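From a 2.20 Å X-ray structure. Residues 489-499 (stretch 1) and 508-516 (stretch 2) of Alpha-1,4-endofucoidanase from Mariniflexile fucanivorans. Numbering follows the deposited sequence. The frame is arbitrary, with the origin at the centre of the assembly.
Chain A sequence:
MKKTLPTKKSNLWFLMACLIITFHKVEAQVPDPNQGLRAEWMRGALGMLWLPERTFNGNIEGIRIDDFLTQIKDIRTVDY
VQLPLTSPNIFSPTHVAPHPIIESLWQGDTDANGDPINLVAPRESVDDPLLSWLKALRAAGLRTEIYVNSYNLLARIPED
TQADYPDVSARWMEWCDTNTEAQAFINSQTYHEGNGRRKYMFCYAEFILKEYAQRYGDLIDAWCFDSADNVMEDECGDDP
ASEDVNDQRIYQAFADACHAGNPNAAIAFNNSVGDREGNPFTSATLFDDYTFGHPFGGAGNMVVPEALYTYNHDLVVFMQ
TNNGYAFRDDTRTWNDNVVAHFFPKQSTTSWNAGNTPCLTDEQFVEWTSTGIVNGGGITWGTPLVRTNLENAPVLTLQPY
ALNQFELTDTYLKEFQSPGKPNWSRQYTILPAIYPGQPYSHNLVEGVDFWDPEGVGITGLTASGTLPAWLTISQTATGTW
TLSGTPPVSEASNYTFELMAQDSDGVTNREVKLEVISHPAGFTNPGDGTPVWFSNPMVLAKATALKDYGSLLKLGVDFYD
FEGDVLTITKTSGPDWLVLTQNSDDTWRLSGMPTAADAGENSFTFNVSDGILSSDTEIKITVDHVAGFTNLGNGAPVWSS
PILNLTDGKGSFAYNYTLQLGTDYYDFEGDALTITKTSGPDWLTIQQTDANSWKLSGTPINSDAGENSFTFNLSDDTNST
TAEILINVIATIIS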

# COMPACT_ATOMS: atom_id res chain seq x y z
N SER A 489 31.26 -24.35 -2.74
CA SER A 489 32.19 -23.38 -3.29
C SER A 489 31.56 -22.54 -4.40
O SER A 489 32.22 -21.65 -4.95
CB SER A 489 33.45 -24.06 -3.78
OG SER A 489 33.14 -25.19 -4.59
N GLU A 490 30.28 -22.81 -4.73
CA GLU A 490 29.55 -22.07 -5.75
C GLU A 490 29.31 -20.64 -5.25
O GLU A 490 28.77 -20.44 -4.17
CB GLU A 490 28.26 -22.78 -6.15
CG GLU A 490 27.34 -21.96 -7.04
CD GLU A 490 27.77 -21.85 -8.50
OE1 GLU A 490 27.43 -22.76 -9.29
OE2 GLU A 490 28.43 -20.85 -8.83
N ALA A 491 29.74 -19.67 -6.07
CA ALA A 491 29.72 -18.26 -5.70
C ALA A 491 29.49 -17.39 -6.94
O ALA A 491 29.66 -16.18 -6.89
CB ALA A 491 31.02 -17.90 -5.02
N SER A 492 29.09 -18.02 -8.05
CA SER A 492 28.85 -17.28 -9.27
C SER A 492 27.36 -17.16 -9.56
O SER A 492 26.58 -18.04 -9.21
CB SER A 492 29.61 -17.88 -10.43
OG SER A 492 29.01 -19.10 -10.84
N ASN A 493 26.99 -16.06 -10.22
CA ASN A 493 25.64 -15.85 -10.72
C ASN A 493 25.53 -16.44 -12.13
O ASN A 493 26.53 -16.84 -12.72
CB ASN A 493 25.23 -14.38 -10.59
CG ASN A 493 25.17 -13.93 -9.14
OD1 ASN A 493 25.20 -14.74 -8.22
ND2 ASN A 493 25.10 -12.62 -8.92
N TYR A 494 24.30 -16.52 -12.65
CA TYR A 494 24.11 -17.05 -13.99
C TYR A 494 23.07 -16.22 -14.75
O TYR A 494 22.15 -15.66 -14.15
CB TYR A 494 23.73 -18.54 -13.96
CG TYR A 494 24.82 -19.48 -13.51
CD1 TYR A 494 25.05 -19.71 -12.16
CD2 TYR A 494 25.60 -20.17 -14.43
CE1 TYR A 494 26.04 -20.57 -11.73
CE2 TYR A 494 26.59 -21.04 -14.02
CZ TYR A 494 26.81 -21.24 -12.66
OH TYR A 494 27.78 -22.10 -12.22
N THR A 495 23.25 -16.15 -16.07
CA THR A 495 22.29 -15.55 -16.98
C THR A 495 22.24 -16.41 -18.24
O THR A 495 23.24 -16.59 -18.92
CB THR A 495 22.68 -14.10 -17.33
OG1 THR A 495 22.81 -13.36 -16.11
CG2 THR A 495 21.67 -13.43 -18.24
N PHE A 496 21.05 -16.95 -18.52
CA PHE A 496 20.87 -17.79 -19.70
C PHE A 496 19.43 -17.73 -20.19
O PHE A 496 18.55 -17.16 -19.54
CB PHE A 496 21.33 -19.22 -19.40
CG PHE A 496 20.68 -19.84 -18.19
CD1 PHE A 496 21.10 -19.50 -16.91
CD2 PHE A 496 19.64 -20.74 -18.33
CE1 PHE A 496 20.49 -20.06 -15.80
CE2 PHE A 496 19.04 -21.31 -17.22
CZ PHE A 496 19.46 -20.97 -15.96
N GLU A 497 19.21 -18.33 -21.36
CA GLU A 497 17.92 -18.34 -22.03
C GLU A 497 17.24 -19.68 -21.75
O GLU A 497 17.88 -20.72 -21.86
CB GLU A 497 18.13 -18.19 -23.54
CG GLU A 497 18.87 -16.93 -23.93
CD GLU A 497 18.05 -15.65 -23.85
OE1 GLU A 497 18.32 -14.84 -22.94
OE2 GLU A 497 17.16 -15.47 -24.70
N LEU A 498 15.95 -19.63 -21.39
CA LEU A 498 15.11 -20.81 -21.48
C LEU A 498 14.33 -20.76 -22.79
O LEU A 498 13.94 -19.68 -23.23
CB LEU A 498 14.18 -20.87 -20.26
CG LEU A 498 14.85 -21.25 -18.94
CD1 LEU A 498 13.81 -21.39 -17.84
CD2 LEU A 498 15.67 -22.52 -19.08
N MET A 499 14.11 -21.93 -23.40
CA MET A 499 13.49 -21.97 -24.71
C MET A 499 12.30 -22.93 -24.71
O MET A 499 12.45 -24.15 -24.59
CB MET A 499 14.50 -22.40 -25.77
CG MET A 499 15.69 -21.46 -25.87
SD MET A 499 16.93 -22.17 -26.97
CE MET A 499 17.32 -23.70 -26.11
N ASN A 508 12.13 -17.53 -26.48
CA ASN A 508 13.17 -17.44 -25.47
C ASN A 508 12.71 -16.52 -24.34
O ASN A 508 12.00 -15.55 -24.57
CB ASN A 508 14.47 -16.87 -26.03
CG ASN A 508 15.20 -17.79 -26.99
OD1 ASN A 508 14.61 -18.70 -27.58
ND2 ASN A 508 16.49 -17.55 -27.17
N ARG A 509 13.19 -16.83 -23.13
CA ARG A 509 13.01 -15.98 -21.96
C ARG A 509 14.32 -16.02 -21.17
O ARG A 509 14.81 -17.10 -20.85
CB ARG A 509 11.80 -16.47 -21.17
CG ARG A 509 11.66 -15.91 -19.76
CD ARG A 509 11.06 -14.53 -19.65
NE ARG A 509 9.73 -14.29 -20.21
CZ ARG A 509 8.63 -14.09 -19.49
NH1 ARG A 509 8.50 -14.62 -18.28
NH2 ARG A 509 7.65 -13.34 -19.97
N GLU A 510 14.88 -14.84 -20.90
CA GLU A 510 16.11 -14.74 -20.13
C GLU A 510 15.79 -14.93 -18.65
O GLU A 510 14.94 -14.24 -18.11
CB GLU A 510 16.79 -13.39 -20.38
CG GLU A 510 18.07 -13.20 -19.59
CD GLU A 510 18.64 -11.79 -19.64
OE1 GLU A 510 18.55 -11.07 -18.62
OE2 GLU A 510 19.18 -11.42 -20.70
N VAL A 511 16.50 -15.87 -18.02
CA VAL A 511 16.35 -16.15 -16.60
C VAL A 511 17.70 -15.98 -15.91
O VAL A 511 18.75 -16.19 -16.53
CB VAL A 511 15.75 -17.55 -16.34
CG1 VAL A 511 14.32 -17.66 -16.86
CG2 VAL A 511 16.60 -18.68 -16.91
N LYS A 512 17.65 -15.61 -14.63
CA LYS A 512 18.83 -15.36 -13.83
C LYS A 512 18.85 -16.31 -12.63
O LYS A 512 17.81 -16.79 -12.19
CB LYS A 512 18.88 -13.90 -13.37
CG LYS A 512 19.20 -12.89 -14.47
CD LYS A 512 18.95 -11.45 -14.06
CE LYS A 512 20.10 -10.80 -13.31
NZ LYS A 512 21.20 -10.38 -14.22
N LEU A 513 20.07 -16.59 -12.14
CA LEU A 513 20.33 -17.29 -10.90
C LEU A 513 21.30 -16.45 -10.08
O LEU A 513 22.29 -15.97 -10.62
CB LEU A 513 20.94 -18.66 -11.20
CG LEU A 513 19.96 -19.75 -11.62
CD1 LEU A 513 20.71 -21.00 -12.04
CD2 LEU A 513 19.00 -20.07 -10.49
N GLU A 514 21.00 -16.28 -8.79
CA GLU A 514 21.81 -15.44 -7.92
C GLU A 514 22.07 -16.16 -6.60
O GLU A 514 21.17 -16.80 -6.05
CB GLU A 514 21.15 -14.08 -7.72
N VAL A 515 23.31 -16.04 -6.11
CA VAL A 515 23.72 -16.65 -4.85
C VAL A 515 23.08 -15.86 -3.72
O VAL A 515 23.14 -14.63 -3.70
CB VAL A 515 25.25 -16.71 -4.71
CG1 VAL A 515 25.69 -17.16 -3.33
CG2 VAL A 515 25.89 -17.60 -5.78
N ILE A 516 22.47 -16.60 -2.77
CA ILE A 516 21.79 -16.02 -1.62
C ILE A 516 22.77 -15.16 -0.84
O ILE A 516 23.98 -15.38 -0.87
CB ILE A 516 21.15 -17.12 -0.75
CG1 ILE A 516 20.34 -16.55 0.42
CG2 ILE A 516 22.19 -18.12 -0.26
CD1 ILE A 516 19.05 -15.85 0.01

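Antiparallel β-strands alternate between pairs joined by two hydrogen bonds and pairs joined by none, and, because each strand is pleated, the two kinds of pair place their side chains on opposite faces of the sheet. Strands 494-499 and 508-513 of this endofucoidanase illustrate the principle, their N-to-C directions lying 144° apart. Tyr494 pairs with Leu513, Phe496 with Val511 and Leu498 with Arg509, each through a reciprocal couple: Tyr494 N to Leu513 O (2.9 Å) and Leu513 N to Tyr494 O (3.0 Å); Phe496 N to Val511 O (3.1 Å) and Val511 N to Phe496 O (2.9 Å); Leu498 N to Arg509 O (2.8 Å) and Arg509 N to Leu498 O (2.9 Å). At the intervening pairs the CA atoms come closer, 4.5 Å between Glu497 CA and Glu510 CA, and CA-H groups point at carbonyls, as from Lys512 CA to Tyr494 O (3.3 Å).

The hydrogen-bonded pairs share a face that is largely apolar. Here Val511 CG2 lies over the Phe496 ring, 3.9 Å from its centroid, in a CH-π contact, and also meets Leu498 CG at 3.7 Å. Leu513 CD1 instead approaches the ring edge, 3.9 Å from Phe496 CE1, so two aliphatic residues contact different parts of one aromatic ring. Phe496, Leu498, Val511 and Leu513 are all buried.

The other face, apart from Met499, carries polar or charged side chains. Asn508 ND2 donates to Glu497 OE2 (3.3 Å), a neutral amide serving a carboxylate diagonally across the strands. Glu497 gains no such partner in Glu510: the like-charged Glu497 OE1 and Glu510 OE2 stand 4.2 Å apart.

Beyond the ladder, a side chain takes over from the backbone. Asn493 OD1 accepts from Val515 N (3.1 Å), while the Val515 side chain packs against the loop that leads into strand 494-499, Val515 CG2 lying 3.5 Å from Ser492 O.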